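Local coordinates for pancreatic lipase related protein 2 (Equus caballus, PDB 1W52) that probably hydrolyses galactolipids and triacylglycerols at their ester bonds, releasing fatty acids, at residues Val3-Leu8 against Pro29-Glu34; Gln51-Arg56 against Ala131-Gln136; Val401-Asn406 against Val445-Tyr450. All blocks are in the same frame, centred on the assembly; numbering follows the deposited sequence.

Contact 1: residues Val3-Leu8 against Pro29-Glu34; sequences VCYTPL and PWSPEE
The tight part of this contact is Y5 lying against P32. The tyrosine ring carries the CD methylene of the proline over one face, offset toward the rim. This is the approach of a CH-pi contact, and it suits a proline, whose CD hydrogens sit beside an electron-withdrawing nitrogen; P32 CD is modelled too close to the ring, however, so the exact spacing is doubtful. Y5 CG stands anti to its own carbonyl carbon (chi1 -81°), and from there the ring continues past P32 until CZ and OH come beside CA and CB of S31. L8 also slides past the proline, in the opposite direction, and its CD1 lies 3.8 Å from P32 CG. The buried pyrrolidine ring is thus touched by both an aromatic and an aliphatic neighbour.

The solvent side is looser. T6 and E33 reach toward each other tip to tip, T6 CG2 lying 3.8 Å from E33 OE2, a methyl against a carboxylate and no more than a van der Waals touch. The polar end of T6 is engaged elsewhere, by R56, while C4 ties the strand to C10 through a disulfide.

Within residues 29-34, side-chain bonds order the helix start. S31 OG accepts from E34 N at 2.9 Å, with a fairly straight N-H...O angle of 151°. In return E34 OE2 takes a weak bond from S31 N. Proline suits the first helical position, where a backbone N-H would have no partner in the helix, so its missing N-H costs nothing. Serine at the N-cap, with glutamate three residues on, makes this a capping box at the start of helix 32-35.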
loop_
_atom_site.group_PDB
_atom_site.type_symbol
_atom_site.label_atom_id
_atom_site.label_comp_id
_atom_site.label_asym_id
_atom_site.label_seq_id
_atom_site.Cartn_x
_atom_site.Cartn_y
_atom_site.Cartn_z
ATOM N N VAL A 3 -35.733 -3.381 -2.235
ATOM C CA VAL A 3 -36.093 -3.139 -3.656
ATOM C C VAL A 3 -35.281 -4.014 -4.586
ATOM O O VAL A 3 -34.084 -4.142 -4.378
ATOM C CB VAL A 3 -35.817 -1.723 -4.100
ATOM C CG1 VAL A 3 -36.676 -0.791 -3.319
ATOM C CG2 VAL A 3 -34.349 -1.365 -3.949
ATOM N N CYS A 4 -35.895 -4.615 -5.606
ATOM C CA CYS A 4 -35.140 -5.561 -6.429
ATOM C C CYS A 4 -34.753 -4.975 -7.725
ATOM O O CYS A 4 -35.292 -3.951 -8.120
ATOM C CB CYS A 4 -35.901 -6.829 -6.665
ATOM S SG CYS A 4 -36.244 -7.494 -5.073
ATOM N N TYR A 5 -33.797 -5.615 -8.383
ATOM C CA TYR A 5 -33.337 -5.107 -9.653
ATOM C C TYR A 5 -32.906 -6.219 -10.597
ATOM O O TYR A 5 -32.599 -7.356 -10.166
ATOM C CB TYR A 5 -32.183 -4.124 -9.459
ATOM C CG TYR A 5 -32.550 -2.691 -9.081
ATOM C CD1 TYR A 5 -33.032 -1.799 -10.029
ATOM C CD2 TYR A 5 -32.360 -2.221 -7.765
ATOM C CE1 TYR A 5 -33.327 -0.496 -9.679
ATOM C CE2 TYR A 5 -32.655 -0.926 -7.413
ATOM C CZ TYR A 5 -33.133 -0.073 -8.374
ATOM O OH TYR A 5 -33.410 1.216 -8.030
ATOM N N THR A 6 -32.881 -5.804 -11.877
ATOM C CA THR A 6 -32.646 -6.598 -13.107
ATOM C C THR A 6 -32.280 -8.094 -12.853
ATOM O O THR A 6 -33.228 -8.841 -12.525
ATOM C CB THR A 6 -31.667 -5.799 -14.094
ATOM O OG1 THR A 6 -30.498 -5.369 -13.394
ATOM C CG2 THR A 6 -32.262 -4.457 -14.580
ATOM N N PRO A 7 -31.006 -8.550 -13.038
ATOM C CA PRO A 7 -30.579 -9.870 -12.530
ATOM C C PRO A 7 -29.820 -9.842 -11.207
ATOM O O PRO A 7 -29.309 -10.874 -10.749
ATOM C CB PRO A 7 -29.628 -10.341 -13.623
ATOM C CG PRO A 7 -29.007 -9.089 -14.166
ATOM C CD PRO A 7 -29.919 -7.959 -13.855
ATOM N N LEU A 8 -29.735 -8.663 -10.604
ATOM C CA LEU A 8 -28.870 -8.450 -9.455
ATOM C C LEU A 8 -29.567 -8.822 -8.150
ATOM O O LEU A 8 -28.935 -8.963 -7.109
ATOM C CB LEU A 8 -28.425 -6.997 -9.419
ATOM C CG LEU A 8 -28.003 -6.378 -10.744
ATOM C CD1 LEU A 8 -27.603 -4.931 -10.470
ATOM C CD2 LEU A 8 -26.894 -7.147 -11.386
ATOM N N PRO A 29 -29.915 1.569 -2.013
ATOM C CA PRO A 29 -29.108 1.816 -3.211
ATOM C C PRO A 29 -29.884 2.494 -4.257
ATOM O O PRO A 29 -31.070 2.395 -4.252
ATOM C CB PRO A 29 -28.751 0.416 -3.681
ATOM C CG PRO A 29 -28.701 -0.368 -2.399
ATOM C CD PRO A 29 -29.821 0.171 -1.548
ATOM N N TRP A 30 -29.191 3.174 -5.140
ATOM C CA TRP A 30 -29.752 3.743 -6.347
ATOM C C TRP A 30 -30.073 2.614 -7.299
ATOM O O TRP A 30 -30.039 1.457 -6.921
ATOM C CB TRP A 30 -28.736 4.712 -6.993
ATOM C CG TRP A 30 -28.768 6.094 -6.401
ATOM C CD1 TRP A 30 -29.532 6.513 -5.350
ATOM C CD2 TRP A 30 -28.042 7.237 -6.837
ATOM N NE1 TRP A 30 -29.328 7.847 -5.115
ATOM C CE2 TRP A 30 -28.416 8.315 -6.017
ATOM C CE3 TRP A 30 -27.122 7.472 -7.852
ATOM C CZ2 TRP A 30 -27.879 9.588 -6.157
ATOM C CZ3 TRP A 30 -26.599 8.756 -7.994
ATOM C CH2 TRP A 30 -26.985 9.789 -7.148
ATOM N N SER A 31 -30.427 2.941 -8.528
ATOM C CA SER A 31 -30.731 1.922 -9.504
ATOM C C SER A 31 -29.471 1.676 -10.320
ATOM O O SER A 31 -28.652 2.576 -10.437
ATOM C CB SER A 31 -31.844 2.414 -10.416
ATOM O OG SER A 31 -31.350 3.411 -11.302
ATOM N N PRO A 32 -29.325 0.486 -10.906
ATOM C CA PRO A 32 -28.188 0.175 -11.784
ATOM C C PRO A 32 -27.954 1.203 -12.838
ATOM O O PRO A 32 -26.804 1.546 -13.169
ATOM C CB PRO A 32 -28.622 -1.127 -12.447
ATOM C CG PRO A 32 -29.472 -1.793 -11.378
ATOM C CD PRO A 32 -30.239 -0.668 -10.758
ATOM N N GLU A 33 -29.078 1.668 -13.359
ATOM C CA GLU A 33 -29.135 2.660 -14.429
ATOM C C GLU A 33 -28.604 4.011 -13.925
ATOM O O GLU A 33 -27.811 4.657 -14.619
ATOM C CB GLU A 33 -30.609 2.779 -14.950
ATOM C CG GLU A 33 -31.233 1.525 -15.627
ATOM C CD GLU A 33 -32.006 0.569 -14.696
ATOM O OE1 GLU A 33 -32.648 1.035 -13.730
ATOM O OE2 GLU A 33 -32.012 -0.671 -14.942
ATOM N N GLU A 34 -29.062 4.383 -12.710
ATOM C CA GLU A 34 -28.718 5.640 -11.972
ATOM C C GLU A 34 -27.219 5.730 -11.593
ATOM O O GLU A 34 -26.611 6.819 -11.671
ATOM C CB GLU A 34 -29.588 5.812 -10.677
ATOM C CG GLU A 34 -31.044 6.274 -10.901
ATOM C CD GLU A 34 -31.904 6.428 -9.629
ATOM O OE1 GLU A 34 -32.310 7.575 -9.342
ATOM O OE2 GLU A 34 -32.241 5.437 -8.939
#

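Contact 2: residues Gln51-Arg56 against Ala131-Gln136; sequences QLITAR and AYLIQQ
Y132 and L133 both turn CG anti to the backbone N (chi1 -174° and 174°), and between them these successive side chains of helix 116-141 receive the methyl group of A55. The tyrosine meets it with one side of its ring: Y132 CD2 is 3.4 Å from A55 CB, the ring standing oblique to the methyl, and CE2 next to it also lies near the A55 carbonyl oxygen. The leucine offers its backbone as well as its side chain, with L133 CA 3.5 Å from A55 CB. L133 CD1, further out, is 3.9 Å from the same A55 CB. The backbones come so close here, A55 CA to L133 CA being 4.8 Å, that a small residue suits the place.

Two residues earlier, I53 has CG1 between the backbone N and the carbonyl carbon (chi1 67°). Its chain crosses that of L133 at about a right angle, and I53 CD1 reaches L133 CD2 at 4.0 Å. Both residues also touch F39 of the neighbouring strand 38-43, so this end of the contact belongs to the apolar layer between the sheet of the alpha/beta-hydrolase fold and a helix packed on it.

R56 turns its CB away from the helix, yet its guanidinium returns to E129, about one turn before L133, in a salt bridge. Replacing Y132 by an alanine would probably leave A55 CB and P7 without the ring they pack on and open a gap beside the methyl. The contacts of A55 and I53 with Y132 and L133 are apolar, so this part of the junction probably depends on shape and burial, with the R56-E129 salt bridge at its margin.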
loop_
_atom_site.group_PDB
_atom_site.type_symbol
_atom_site.label_atom_id
_atom_site.label_comp_id
_atom_site.label_asym_id
_atom_site.label_seq_id
_atom_site.Cartn_x
_atom_site.Cartn_y
_atom_site.Cartn_z
ATOM N N GLN A 51 -12.648 -1.868 -24.203
ATOM C CA GLN A 51 -13.763 -2.449 -24.866
ATOM C C GLN A 51 -14.896 -2.477 -23.900
ATOM O O GLN A 51 -14.851 -3.177 -22.906
ATOM C CB GLN A 51 -13.398 -3.850 -25.358
ATOM C CG GLN A 51 -12.171 -3.878 -26.332
ATOM C CD GLN A 51 -12.204 -5.038 -27.317
ATOM O OE1 GLN A 51 -11.985 -6.184 -26.937
ATOM N NE2 GLN A 51 -12.489 -4.733 -28.582
ATOM N N LEU A 52 -15.920 -1.700 -24.181
ATOM C CA LEU A 52 -17.062 -1.722 -23.319
ATOM C C LEU A 52 -17.665 -3.104 -23.400
ATOM O O LEU A 52 -18.135 -3.518 -24.442
ATOM C CB LEU A 52 -18.080 -0.651 -23.696
ATOM C CG LEU A 52 -19.215 -0.446 -22.680
ATOM C CD1 LEU A 52 -18.713 -0.318 -21.225
ATOM C CD2 LEU A 52 -20.056 0.791 -23.056
ATOM N N ILE A 53 -17.610 -3.834 -22.299
ATOM C CA ILE A 53 -18.260 -5.128 -22.211
ATOM C C ILE A 53 -19.417 -5.040 -21.244
ATOM O O ILE A 53 -19.533 -4.067 -20.496
ATOM C CB ILE A 53 -17.254 -6.192 -21.747
ATOM C CG1 ILE A 53 -16.802 -5.948 -20.299
ATOM C CG2 ILE A 53 -16.028 -6.185 -22.670
ATOM C CD1 ILE A 53 -15.894 -7.035 -19.731
ATOM N N THR A 54 -20.237 -6.081 -21.218
ATOM C CA THR A 54 -21.464 -6.070 -20.450
ATOM C C THR A 54 -21.864 -7.469 -20.110
ATOM O O THR A 54 -21.897 -8.313 -20.977
ATOM C CB THR A 54 -22.596 -5.560 -21.314
ATOM O OG1 THR A 54 -22.235 -4.345 -21.965
ATOM C CG2 THR A 54 -23.769 -5.207 -20.473
ATOM N N ALA A 55 -22.261 -7.714 -18.878
ATOM C CA ALA A 55 -22.646 -9.061 -18.484
ATOM C C ALA A 55 -24.091 -9.288 -18.930
ATOM O O ALA A 55 -24.680 -10.374 -18.761
ATOM C CB ALA A 55 -22.462 -9.276 -16.945
ATOM N N ARG A 56 -24.661 -8.248 -19.514
ATOM C CA ARG A 56 -26.058 -8.287 -19.940
ATOM C C ARG A 56 -26.170 -8.838 -21.351
ATOM O O ARG A 56 -27.170 -9.474 -21.680
ATOM C CB ARG A 56 -26.675 -6.891 -19.879
ATOM C CG ARG A 56 -26.368 -6.173 -18.596
ATOM C CD ARG A 56 -27.466 -5.313 -18.092
ATOM N NE ARG A 56 -26.993 -4.501 -16.983
ATOM C CZ ARG A 56 -27.674 -4.282 -15.878
ATOM N NH1 ARG A 56 -28.898 -4.789 -15.700
ATOM N NH2 ARG A 56 -27.129 -3.525 -14.940
ATOM N N ALA A 131 -19.714 -8.968 -9.398
ATOM C CA ALA A 131 -20.044 -10.368 -9.103
ATOM C C ALA A 131 -20.768 -11.018 -10.283
ATOM O O ALA A 131 -20.309 -11.996 -10.787
ATOM C CB ALA A 131 -20.884 -10.482 -7.861
ATOM N N TYR A 132 -21.878 -10.453 -10.728
ATOM C CA TYR A 132 -22.623 -10.954 -11.894
ATOM C C TYR A 132 -21.844 -11.213 -13.164
ATOM O O TYR A 132 -22.066 -12.242 -13.815
ATOM C CB TYR A 132 -23.697 -9.966 -12.276
ATOM C CG TYR A 132 -24.613 -10.443 -13.357
ATOM C CD1 TYR A 132 -25.337 -11.650 -13.225
ATOM C CD2 TYR A 132 -24.770 -9.683 -14.514
ATOM C CE1 TYR A 132 -26.177 -12.073 -14.218
ATOM C CE2 TYR A 132 -25.617 -10.092 -15.511
ATOM C CZ TYR A 132 -26.316 -11.272 -15.358
ATOM O OH TYR A 132 -27.140 -11.606 -16.387
ATOM N N LEU A 133 -21.006 -10.245 -13.537
ATOM C CA LEU A 133 -20.080 -10.361 -14.669
ATOM C C LEU A 133 -19.116 -11.505 -14.486
ATOM O O LEU A 133 -18.795 -12.183 -15.442
ATOM C CB LEU A 133 -19.253 -9.105 -14.809
ATOM C CG LEU A 133 -18.149 -9.145 -15.850
ATOM C CD1 LEU A 133 -18.633 -9.812 -17.093
ATOM C CD2 LEU A 133 -17.694 -7.694 -16.219
ATOM N N ILE A 134 -18.645 -11.710 -13.258
ATOM C CA ILE A 134 -17.846 -12.880 -12.933
ATOM C C ILE A 134 -18.658 -14.157 -12.980
ATOM O O ILE A 134 -18.152 -15.111 -13.499
ATOM C CB ILE A 134 -17.192 -12.735 -11.577
ATOM C CG1 ILE A 134 -16.100 -11.686 -11.635
ATOM C CG2 ILE A 134 -16.559 -14.006 -11.147
ATOM C CD1 ILE A 134 -15.876 -10.975 -10.269
ATOM N N GLN A 135 -19.897 -14.187 -12.464
ATOM C CA GLN A 135 -20.782 -15.388 -12.498
ATOM C C GLN A 135 -21.019 -15.826 -13.931
ATOM O O GLN A 135 -21.444 -16.945 -14.157
ATOM C CB GLN A 135 -22.182 -15.147 -11.873
ATOM C CG GLN A 135 -22.261 -14.756 -10.355
ATOM C CD GLN A 135 -23.469 -13.818 -9.998
ATOM O OE1 GLN A 135 -24.500 -13.837 -10.687
ATOM N NE2 GLN A 135 -23.321 -13.006 -8.934
ATOM N N GLN A 136 -20.773 -14.918 -14.878
ATOM C CA GLN A 136 -20.850 -15.179 -16.312
ATOM C C GLN A 136 -19.535 -15.057 -17.076
ATOM O O GLN A 136 -19.486 -14.647 -18.236
ATOM C CB GLN A 136 -21.769 -14.167 -16.912
ATOM C CG GLN A 136 -23.115 -14.298 -16.422
ATOM C CD GLN A 136 -24.012 -13.694 -17.376
ATOM O OE1 GLN A 136 -23.566 -13.013 -18.306
ATOM N NE2 GLN A 136 -25.289 -13.923 -17.192
#

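Contact 3: residues Val401-Asn406 against Val445-Tyr450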
loop_
_atom_site.group_PDB
_atom_site.type_symbol
_atom_site.label_atom_id
_atom_site.label_comp_id
_atom_site.label_asym_id
_atom_site.label_seq_id
_atom_site.Cartn_x
_atom_site.Cartn_y
_atom_site.Cartn_z
ATOM N N VAL A 401 31.389 3.894 2.313
ATOM C CA VAL A 401 30.759 4.881 3.222
ATOM C C VAL A 401 31.567 6.199 3.276
ATOM O O VAL A 401 32.614 6.295 2.610
ATOM C CB VAL A 401 30.524 4.336 4.710
ATOM C CG1 VAL A 401 30.077 2.890 4.728
ATOM C CG2 VAL A 401 31.748 4.523 5.630
ATOM N N LYS A 402 31.087 7.193 4.062
ATOM C CA LYS A 402 31.812 8.482 4.225
ATOM C C LYS A 402 31.928 9.074 5.645
ATOM O O LYS A 402 32.896 9.780 5.924
ATOM C CB LYS A 402 31.265 9.545 3.255
ATOM C CG LYS A 402 31.897 9.521 1.846
ATOM C CD LYS A 402 33.416 9.214 1.844
ATOM C CE LYS A 402 33.841 8.409 0.603
ATOM N NZ LYS A 402 35.238 7.874 0.669
ATOM N N PHE A 403 31.011 8.781 6.554
ATOM C CA PHE A 403 31.047 9.347 7.941
ATOM C C PHE A 403 30.758 10.890 7.971
ATOM O O PHE A 403 29.934 11.392 7.189
ATOM C CB PHE A 403 32.378 9.019 8.667
ATOM C CG PHE A 403 32.277 8.975 10.178
ATOM C CD1 PHE A 403 31.339 8.172 10.805
ATOM C CD2 PHE A 403 33.124 9.709 10.981
ATOM C CE1 PHE A 403 31.236 8.110 12.210
ATOM C CE2 PHE A 403 33.015 9.637 12.387
ATOM C CZ PHE A 403 32.067 8.841 12.990
ATOM N N VAL A 404 31.341 11.659 8.970
ATOM C CA VAL A 404 31.315 13.133 9.160
ATOM C C VAL A 404 30.760 13.290 10.558
ATOM O O VAL A 404 30.164 12.358 11.122
ATOM C CB VAL A 404 30.409 13.985 8.200
ATOM C CG1 VAL A 404 30.263 15.407 8.725
ATOM C CG2 VAL A 404 31.012 14.059 6.803
ATOM N N TRP A 405 30.948 14.232 11.280
ATOM C CA TRP A 405 30.314 14.437 12.566
ATOM C C TRP A 405 30.599 15.854 13.089
ATOM O O TRP A 405 31.629 16.492 12.767
ATOM C CB TRP A 405 30.687 13.342 13.575
ATOM C CG TRP A 405 32.072 13.415 14.050
ATOM C CD1 TRP A 405 33.208 13.315 13.294
ATOM C CD2 TRP A 405 32.501 13.609 15.404
ATOM N NE1 TRP A 405 34.319 13.418 14.097
ATOM C CE2 TRP A 405 33.921 13.601 15.398
ATOM C CE3 TRP A 405 31.829 13.779 16.633
ATOM C CZ2 TRP A 405 34.682 13.762 16.570
ATOM C CZ3 TRP A 405 32.589 13.953 17.797
ATOM C CH2 TRP A 405 33.999 13.941 17.753
ATOM N N ASN A 406 29.658 16.335 13.889
ATOM C CA ASN A 406 29.593 17.721 14.266
ATOM C C ASN A 406 29.392 17.826 15.767
ATOM O O ASN A 406 29.191 16.810 16.439
ATOM C CB ASN A 406 28.465 18.373 13.478
ATOM C CG ASN A 406 28.750 18.408 11.984
ATOM O OD1 ASN A 406 28.165 17.658 11.207
ATOM N ND2 ASN A 406 29.664 19.278 11.584
ATOM N N VAL A 445 35.423 14.981 9.359
ATOM C CA VAL A 445 36.223 14.395 8.280
ATOM C C VAL A 445 35.343 13.458 7.439
ATOM O O VAL A 445 34.236 13.108 7.846
ATOM C CB VAL A 445 37.498 13.651 8.841
ATOM C CG1 VAL A 445 38.520 13.355 7.728
ATOM C CG2 VAL A 445 38.169 14.464 9.942
ATOM N N GLU A 446 35.811 13.082 6.251
ATOM C CA GLU A 446 35.185 11.995 5.502
ATOM C C GLU A 446 36.066 10.720 5.532
ATOM O O GLU A 446 36.290 10.054 4.497
ATOM C CB GLU A 446 34.821 12.461 4.096
ATOM C CG GLU A 446 33.690 13.477 4.131
ATOM C CD GLU A 446 33.680 14.389 2.925
ATOM O OE1 GLU A 446 34.718 15.025 2.653
ATOM O OE2 GLU A 446 32.635 14.480 2.249
ATOM N N GLN A 447 36.546 10.426 6.757
ATOM C CA GLN A 447 37.207 9.172 7.168
ATOM C C GLN A 447 36.542 7.954 6.527
ATOM O O GLN A 447 35.656 7.354 7.135
ATOM C CB GLN A 447 37.155 9.070 8.718
ATOM C CG GLN A 447 37.082 7.661 9.353
ATOM C CD GLN A 447 36.656 7.693 10.805
ATOM O OE1 GLN A 447 36.290 6.673 11.398
ATOM N NE2 GLN A 447 36.709 8.860 11.386
ATOM N N SER A 448 36.953 7.586 5.310
ATOM C CA SER A 448 36.242 6.535 4.567
ATOM C C SER A 448 36.620 5.123 5.068
ATOM O O SER A 448 37.573 4.519 4.572
ATOM C CB SER A 448 36.478 6.680 3.058
ATOM O OG SER A 448 36.324 8.024 2.647
ATOM N N LEU A 449 35.883 4.603 6.055
ATOM C CA LEU A 449 36.115 3.239 6.556
ATOM C C LEU A 449 35.954 2.247 5.376
ATOM O O LEU A 449 35.185 2.531 4.450
ATOM C CB LEU A 449 35.151 2.920 7.721
ATOM C CG LEU A 449 35.689 2.980 9.166
ATOM C CD1 LEU A 449 35.736 4.394 9.708
ATOM C CD2 LEU A 449 34.930 2.100 10.142
ATOM N N TYR A 450 36.678 1.123 5.372
ATOM C CA TYR A 450 36.646 0.226 4.205
ATOM C C TYR A 450 36.662 -1.273 4.571
ATOM O O TYR A 450 36.898 -1.602 5.721
ATOM C CB TYR A 450 37.772 0.614 3.219
ATOM C CG TYR A 450 37.283 1.428 2.007
ATOM C CD1 TYR A 450 37.095 0.843 0.742
ATOM C CD2 TYR A 450 37.007 2.786 2.133
ATOM C CE1 TYR A 450 36.654 1.599 -0.346
ATOM C CE2 TYR A 450 36.563 3.544 1.058
ATOM C CZ TYR A 450 36.396 2.952 -0.175
ATOM O OH TYR A 450 35.966 3.730 -1.218
#
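K402 and E446 meet through their backbones, in the first of two CA-H...O contacts between the segments. E446 CA lies 3.2 Å from K402 O, with an angle of 131° at the hydrogen. Two residues on, the roles of the segments are exchanged, and V404 CA comes within 3.2 Å of V445 O. Such contacts ask nothing of a side chain and tolerate bent geometry, which suits two irregular segments.

Apolar contacts come next. V404 and E446 lie side by side, pointing the same way, so that the methylene E446 CG packs 3.8 Å from V404 CG2. Here the glutamate serves through its aliphatic stem, its chain extended beyond CG. At the other end V401 CG2 approaches L449 CB at 4.3 Å, and both residues also touch F435 of strand 435-436; branched aliphatic groups fit this buried flank.

The segments run in nearly opposite directions, 153° apart, within the PLAT/LH2 domain, a family built as a beta-sandwich, although neither forms regular strand over the touching residues. S448 instead sits at the centre of an inverse gamma turn.

A third kind of contact pairs a ring with an amide. F403 has CG anti to its backbone N (chi1 -154°) and lies alongside Q447, pointing the same way. Q447 NE2 is modelled 3.7 Å from F403 CD2, an oblique approach, but the amide is crowded against L449 in the model, so its orientation is uncertain. The phenylalanine is buried and also touches L358.

Polar side chains add less that is certain. S448 OG appears to donate to E446 O within its own segment, but its modelled position is doubtful, because K402 NZ is placed too close to it.

How the contacts relate
Contacts 1 and 2 are neighbours, their centres 15 Å apart, and they touch directly. T6 OG1 of contact 1 and R56 NH1 of contact 2 are 2.9 Å apart, a probable hydrogen bond, and P7 CG packs 3.7 Å from Y132 CZ. Helix 116-141 serves both: L8, P29 and W30 of contact 1 also touch it. The same helix begins at Y116, which lines the detergent pocket with S154 and H265, but both contacts lie away from that pocket and the predicted catalytic residues. Contact 3 belongs to the PLAT/LH2 domain on the opposite side of the chain's centre, about 68 Å from contact 1 and 62 Å from contact 2, centre to centre.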